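Local coordinates for alpha-catenin-like protein hmp-1 (Caenorhabditis elegans, PDB 5H5M) that belongs to a core cadherin-catenin complex of adherens junctions and is required for cell migration and cell shape changes as the embryo encloses and elongates, at residues A331-R335 / E351-F355; A287-D292 / L317-V322. All coordinates share one frame; numbering follows the deposited sequence.

Contact 1. Residues A331-R335 / E351-F355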
loop_
_atom_site.group_PDB
_atom_site.type_symbol
_atom_site.label_atom_id
_atom_site.label_comp_id
_atom_site.label_asym_id
_atom_site.label_seq_id
_atom_site.Cartn_x
_atom_site.Cartn_y
_atom_site.Cartn_z
ATOM N N ALA A 331 21.796 -14.590 8.931
ATOM C CA ALA A 331 23.009 -15.392 8.814
ATOM C C ALA A 331 23.637 -15.206 7.436
ATOM O O ALA A 331 24.861 -15.209 7.294
ATOM C CB ALA A 331 22.706 -16.860 9.072
ATOM N N LEU A 332 22.788 -15.044 6.426
ATOM C CA LEU A 332 23.243 -14.775 5.068
ATOM C C LEU A 332 23.872 -13.388 4.997
ATOM O O LEU A 332 24.915 -13.199 4.372
ATOM C CB LEU A 332 22.080 -14.901 4.077
ATOM C CG LEU A 332 22.222 -14.347 2.655
ATOM C CD1 LEU A 332 23.442 -14.902 1.957
ATOM C CD2 LEU A 332 20.971 -14.650 1.839
ATOM N N ALA A 333 23.235 -12.424 5.650
ATOM C CA ALA A 333 23.748 -11.061 5.704
ATOM C C ALA A 333 25.122 -11.011 6.373
ATOM O O ALA A 333 26.019 -10.302 5.916
ATOM C CB ALA A 333 22.766 -10.158 6.437
ATOM N N ASN A 334 25.283 -11.772 7.452
ATOM C CA ASN A 334 26.554 -11.817 8.165
ATOM C C ASN A 334 27.651 -12.480 7.339
ATOM O O ASN A 334 28.814 -12.089 7.422
ATOM C CB ASN A 334 26.399 -12.544 9.504
ATOM C CG ASN A 334 25.553 -11.765 10.494
ATOM O OD1 ASN A 334 25.507 -10.535 10.456
ATOM N ND2 ASN A 334 24.881 -12.480 11.390
ATOM N N ARG A 335 27.283 -13.481 6.546
ATOM C CA ARG A 335 28.257 -14.154 5.694
ATOM C C ARG A 335 28.735 -13.234 4.573
ATOM O O ARG A 335 29.867 -13.348 4.111
ATOM C CB ARG A 335 27.677 -15.446 5.107
ATOM C CG ARG A 335 27.504 -16.576 6.117
ATOM C CD ARG A 335 27.096 -17.883 5.442
ATOM N NE ARG A 335 25.853 -17.764 4.680
ATOM C CZ ARG A 335 24.685 -18.265 5.072
ATOM N NH1 ARG A 335 24.594 -18.911 6.225
ATOM N NH2 ARG A 335 23.604 -18.113 4.316
ATOM N N GLU A 351 23.990 -18.742 -2.457
ATOM C CA GLU A 351 23.361 -17.809 -1.531
ATOM C C GLU A 351 22.073 -17.229 -2.110
ATOM O O GLU A 351 21.137 -16.919 -1.371
ATOM C CB GLU A 351 24.333 -16.686 -1.160
ATOM C CG GLU A 351 25.617 -17.160 -0.479
ATOM C CD GLU A 351 25.414 -17.620 0.962
ATOM O OE1 GLU A 351 26.409 -17.654 1.715
ATOM O OE2 GLU A 351 24.273 -17.950 1.351
ATOM N N MET A 352 22.032 -17.087 -3.432
ATOM C CA MET A 352 20.820 -16.648 -4.112
ATOM C C MET A 352 19.702 -17.665 -3.894
ATOM O O MET A 352 18.567 -17.303 -3.583
ATOM C CB MET A 352 21.077 -16.450 -5.609
ATOM C CG MET A 352 19.816 -16.280 -6.442
ATOM S SD MET A 352 20.158 -16.061 -8.201
ATOM C CE MET A 352 20.886 -17.647 -8.606
ATOM N N ASN A 353 20.036 -18.939 -4.050
ATOM C CA ASN A 353 19.081 -20.011 -3.826
ATOM C C ASN A 353 18.655 -20.098 -2.359
ATOM O O ASN A 353 17.484 -20.329 -2.063
ATOM C CB ASN A 353 19.667 -21.347 -4.290
ATOM C CG ASN A 353 19.631 -21.505 -5.801
ATOM O OD1 ASN A 353 18.703 -21.040 -6.465
ATOM N ND2 ASN A 353 20.642 -22.166 -6.352
ATOM N N GLU A 354 19.603 -19.908 -1.447
ATOM C CA GLU A 354 19.293 -19.917 -0.018
ATOM C C GLU A 354 18.346 -18.781 0.354
ATOM O O GLU A 354 17.469 -18.947 1.200
ATOM C CB GLU A 354 20.574 -19.826 0.816
ATOM C CG GLU A 354 20.351 -19.602 2.315
ATOM C CD GLU A 354 19.531 -20.699 2.987
ATOM O OE1 GLU A 354 19.394 -21.803 2.416
ATOM O OE2 GLU A 354 19.028 -20.454 4.104
ATOM N N PHE A 355 18.522 -17.631 -0.287
ATOM C CA PHE A 355 17.651 -16.491 -0.045
ATOM C C PHE A 355 16.255 -16.745 -0.608
ATOM O O PHE A 355 15.257 -16.419 0.031
ATOM C CB PHE A 355 18.243 -15.221 -0.657
ATOM C CG PHE A 355 17.525 -13.965 -0.253
ATOM C CD1 PHE A 355 17.475 -13.580 1.077
ATOM C CD2 PHE A 355 16.908 -13.168 -1.199
ATOM C CE1 PHE A 355 16.820 -12.422 1.457
ATOM C CE2 PHE A 355 16.250 -12.010 -0.825
ATOM C CZ PHE A 355 16.208 -11.636 0.506
HETATM O O HOH W 1 20.899 -18.507 5.616
#

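Contact 2. Residues A287-D292 / L317-V322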
loop_
_atom_site.group_PDB
_atom_site.type_symbol
_atom_site.label_atom_id
_atom_site.label_comp_id
_atom_site.label_asym_id
_atom_site.label_seq_id
_atom_site.Cartn_x
_atom_site.Cartn_y
_atom_site.Cartn_z
ATOM N N ALA A 287 4.988 -8.927 5.944
ATOM C CA ALA A 287 4.432 -10.177 6.443
ATOM C C ALA A 287 3.685 -9.961 7.751
ATOM O O ALA A 287 2.614 -10.530 7.966
ATOM C CB ALA A 287 5.536 -11.219 6.626
ATOM N N LEU A 288 4.250 -9.134 8.623
ATOM C CA LEU A 288 3.623 -8.854 9.907
ATOM C C LEU A 288 2.372 -7.992 9.731
ATOM O O LEU A 288 1.401 -8.128 10.482
ATOM C CB LEU A 288 4.617 -8.183 10.857
ATOM C CG LEU A 288 5.681 -9.126 11.429
ATOM C CD1 LEU A 288 6.660 -8.391 12.341
ATOM C CD2 LEU A 288 5.022 -10.284 12.167
ATOM N N ARG A 289 2.394 -7.108 8.737
ATOM C CA ARG A 289 1.213 -6.317 8.401
ATOM C C ARG A 289 0.081 -7.223 7.917
ATOM O O ARG A 289 -1.079 -7.025 8.276
ATOM C CB ARG A 289 1.552 -5.266 7.342
ATOM C CG ARG A 289 2.201 -4.016 7.906
ATOM C CD ARG A 289 1.161 -3.121 8.579
ATOM N NE ARG A 289 0.324 -2.444 7.590
ATOM C CZ ARG A 289 -0.964 -2.159 7.760
ATOM N NH1 ARG A 289 -1.587 -2.495 8.882
ATOM N NH2 ARG A 289 -1.633 -1.545 6.795
ATOM N N VAL A 290 0.431 -8.220 7.110
ATOM C CA VAL A 290 -0.526 -9.220 6.646
ATOM C C VAL A 290 -1.164 -9.946 7.834
ATOM O O VAL A 290 -2.374 -10.163 7.863
ATOM C CB VAL A 290 0.144 -10.249 5.703
ATOM C CG1 VAL A 290 -0.722 -11.501 5.546
ATOM C CG2 VAL A 290 0.433 -9.620 4.355
ATOM N N CYS A 291 -0.347 -10.304 8.819
ATOM C CA CYS A 291 -0.853 -10.945 10.032
ATOM C C CYS A 291 -1.830 -10.043 10.783
ATOM O O CYS A 291 -2.905 -10.490 11.190
ATOM C CB CYS A 291 0.300 -11.345 10.958
ATOM S SG CYS A 291 1.363 -12.659 10.304
ATOM N N ASP A 292 -1.453 -8.780 10.965
ATOM C CA ASP A 292 -2.299 -7.815 11.672
ATOM C C ASP A 292 -3.661 -7.644 11.008
ATOM O O ASP A 292 -4.700 -7.683 11.668
ATOM C CB ASP A 292 -1.613 -6.452 11.755
ATOM C CG ASP A 292 -0.451 -6.439 12.722
ATOM O OD1 ASP A 292 -0.392 -7.331 13.594
ATOM O OD2 ASP A 292 0.400 -5.530 12.613
ATOM N N LEU A 317 2.622 -18.083 10.000
ATOM C CA LEU A 317 3.445 -17.015 9.452
ATOM C C LEU A 317 4.095 -16.203 10.567
ATOM O O LEU A 317 5.312 -16.025 10.588
ATOM C CB LEU A 317 2.610 -16.096 8.558
ATOM C CG LEU A 317 3.357 -14.912 7.940
ATOM C CD1 LEU A 317 4.493 -15.399 7.051
ATOM C CD2 LEU A 317 2.402 -14.008 7.160
ATOM N N LYS A 318 3.276 -15.733 11.502
ATOM C CA LYS A 318 3.734 -14.821 12.543
ATOM C C LYS A 318 4.688 -15.448 13.559
ATOM O O LYS A 318 5.712 -14.855 13.889
ATOM C CB LYS A 318 2.533 -14.227 13.286
ATOM C CG LYS A 318 2.926 -13.264 14.395
ATOM C CD LYS A 318 1.810 -12.288 14.712
ATOM C CE LYS A 318 2.274 -11.225 15.697
ATOM N NZ LYS A 318 1.197 -10.236 15.986
ATOM N N THR A 319 4.358 -16.636 14.058
ATOM C CA THR A 319 5.122 -17.224 15.158
ATOM C C THR A 319 6.183 -18.230 14.710
ATOM O O THR A 319 6.998 -18.672 15.522
ATOM C CB THR A 319 4.194 -17.926 16.178
ATOM O OG1 THR A 319 3.680 -19.139 15.614
ATOM C CG2 THR A 319 3.038 -17.017 16.566
ATOM N N GLN A 320 6.178 -18.598 13.430
ATOM C CA GLN A 320 7.165 -19.552 12.922
ATOM C C GLN A 320 7.941 -19.036 11.711
ATOM O O GLN A 320 9.160 -18.865 11.776
ATOM C CB GLN A 320 6.499 -20.883 12.558
ATOM C CG GLN A 320 5.942 -21.664 13.737
ATOM C CD GLN A 320 5.308 -22.975 13.311
ATOM O OE1 GLN A 320 5.270 -23.301 12.126
ATOM N NE2 GLN A 320 4.804 -23.730 14.277
ATOM N N ARG A 321 7.235 -18.797 10.608
ATOM C CA ARG A 321 7.878 -18.483 9.333
ATOM C C ARG A 321 8.701 -17.194 9.378
ATOM O O ARG A 321 9.806 -17.142 8.838
ATOM C CB ARG A 321 6.831 -18.391 8.220
ATOM C CG ARG A 321 6.033 -19.676 8.009
ATOM C CD ARG A 321 6.922 -20.825 7.562
ATOM N NE ARG A 321 6.190 -22.083 7.452
ATOM C CZ ARG A 321 6.222 -23.048 8.368
ATOM N NH1 ARG A 321 6.952 -22.901 9.465
ATOM N NH2 ARG A 321 5.525 -24.163 8.190
ATOM N N VAL A 322 8.165 -16.164 10.026
ATOM C CA VAL A 322 8.852 -14.879 10.119
ATOM C C VAL A 322 10.187 -14.994 10.864
ATOM O O VAL A 322 11.203 -14.461 10.419
ATOM C CB VAL A 322 7.953 -13.822 10.802
ATOM C CG1 VAL A 322 8.767 -12.630 11.249
ATOM C CG2 VAL A 322 6.844 -13.377 9.853
HETATM O O HOH W 2 2.428 -8.401 13.879
#

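Contact 1. Residues A331-R335 / E351-F355
In the helical M domain of this alpha-catenin, the antiparallel hairpin of helices 305-339 and 345-374 is bridged near its turn by R335 and E351. The arginine grips the carboxylate side-on with two nitrogens: NE of R335 lies 3.0 Å from OE1 of E351, and NH2 of R335 lies 3.0 Å from OE2 of E351. The planes of guanidinium and carboxylate are turned only 12° from each other but do not coincide, so each oxygen lies tilted out of the guanidinium plane and the bonds are bent, with N-H...O angles near 140°. The glutamate chain folds at chi2 (-73°), which turns its carboxylate across the interhelical gap.

L332 passes alongside this carboxylate in the opposite direction, its CD1 3.2 Å from OE2 of E351. Its other branch, CD2, meets CD1 of the F355 ring at 3.7 Å. I259 of helix 237-260 touches L332, E351 and F355 together, and W343 in the interhelical turn touches L332 and E351. A water accepts from NH2 of R335 and donates to OE2 of E354, which is itself salt-bridged to R328. A buried glutamate flanked by hydrocarbon thus has both oxygens met by one arginine, probably stabilising its negative charge.

Contact 2. Residues A287-D292 / L317-V322
C291 and L317 meet at the centre of this contact, where SG of C291 lies 3.6 Å from CD2 of L317. The sulfur is shared: CB of K318 stands at the same distance from SG, so the thiol sits against two successive residues of the facing helix. L317 has CG anti to its backbone nitrogen (chi1 179°), and its CD2 branch reaches between A287 and V290, coming within 3.6 Å of the A287 carbonyl O and 4.3 Å from CG1 of V290.

A second apolar patch lies one turn along, where CB of A287 faces CG2 of V322 at 4.1 Å and CD2 of L288 comes up beside the same methyl. The two helices run antiparallel at 158°, their local axes 10.0 Å apart. Helix 317-322 makes a wider pi-type turn here: V322 N bonds to L317 O, five residues back, so L317 and V322 both point their side chains at helix 287-292. Helix 345-374 packs V362 against A287 and both A365 and I369 against L317, while L241 and S244 of helix 237-260 touch V290.

Outward, K318 runs extended past CB of C291 and arrives roughly perpendicular to the D292 side chain. NZ of K318 stays 4.1 Å from OD1 of D292, too far for a direct salt bridge, and a water spans the gap, donating to the carboxylate oxygen and accepting from the ammonium. The helices are therefore joined chiefly by hydrocarbon and sulfur contacts, while the charged pair at the solvent-exposed edge probably contributes a weaker, solvent-mediated attraction.

Both contacts use helix 305-339, at different levels and with different partners. Contact 2 comes first along the chain and pairs it with helix 276-300; contact 1 follows, pairing its later part with helix 345-374 across the next turn. The centres lie 21 Å apart, and the nearest atoms remain about 10 Å from each other. Three consecutive helices are thus tied in an up-down-up series, with helix 305-339 the shared middle member. Helix 237-260 touches residues of both contacts, consistent with a four-helix bundle of the vinculin/alpha-catenin family. Within the M domain, one long helix therefore takes part in two successive antiparallel pairings.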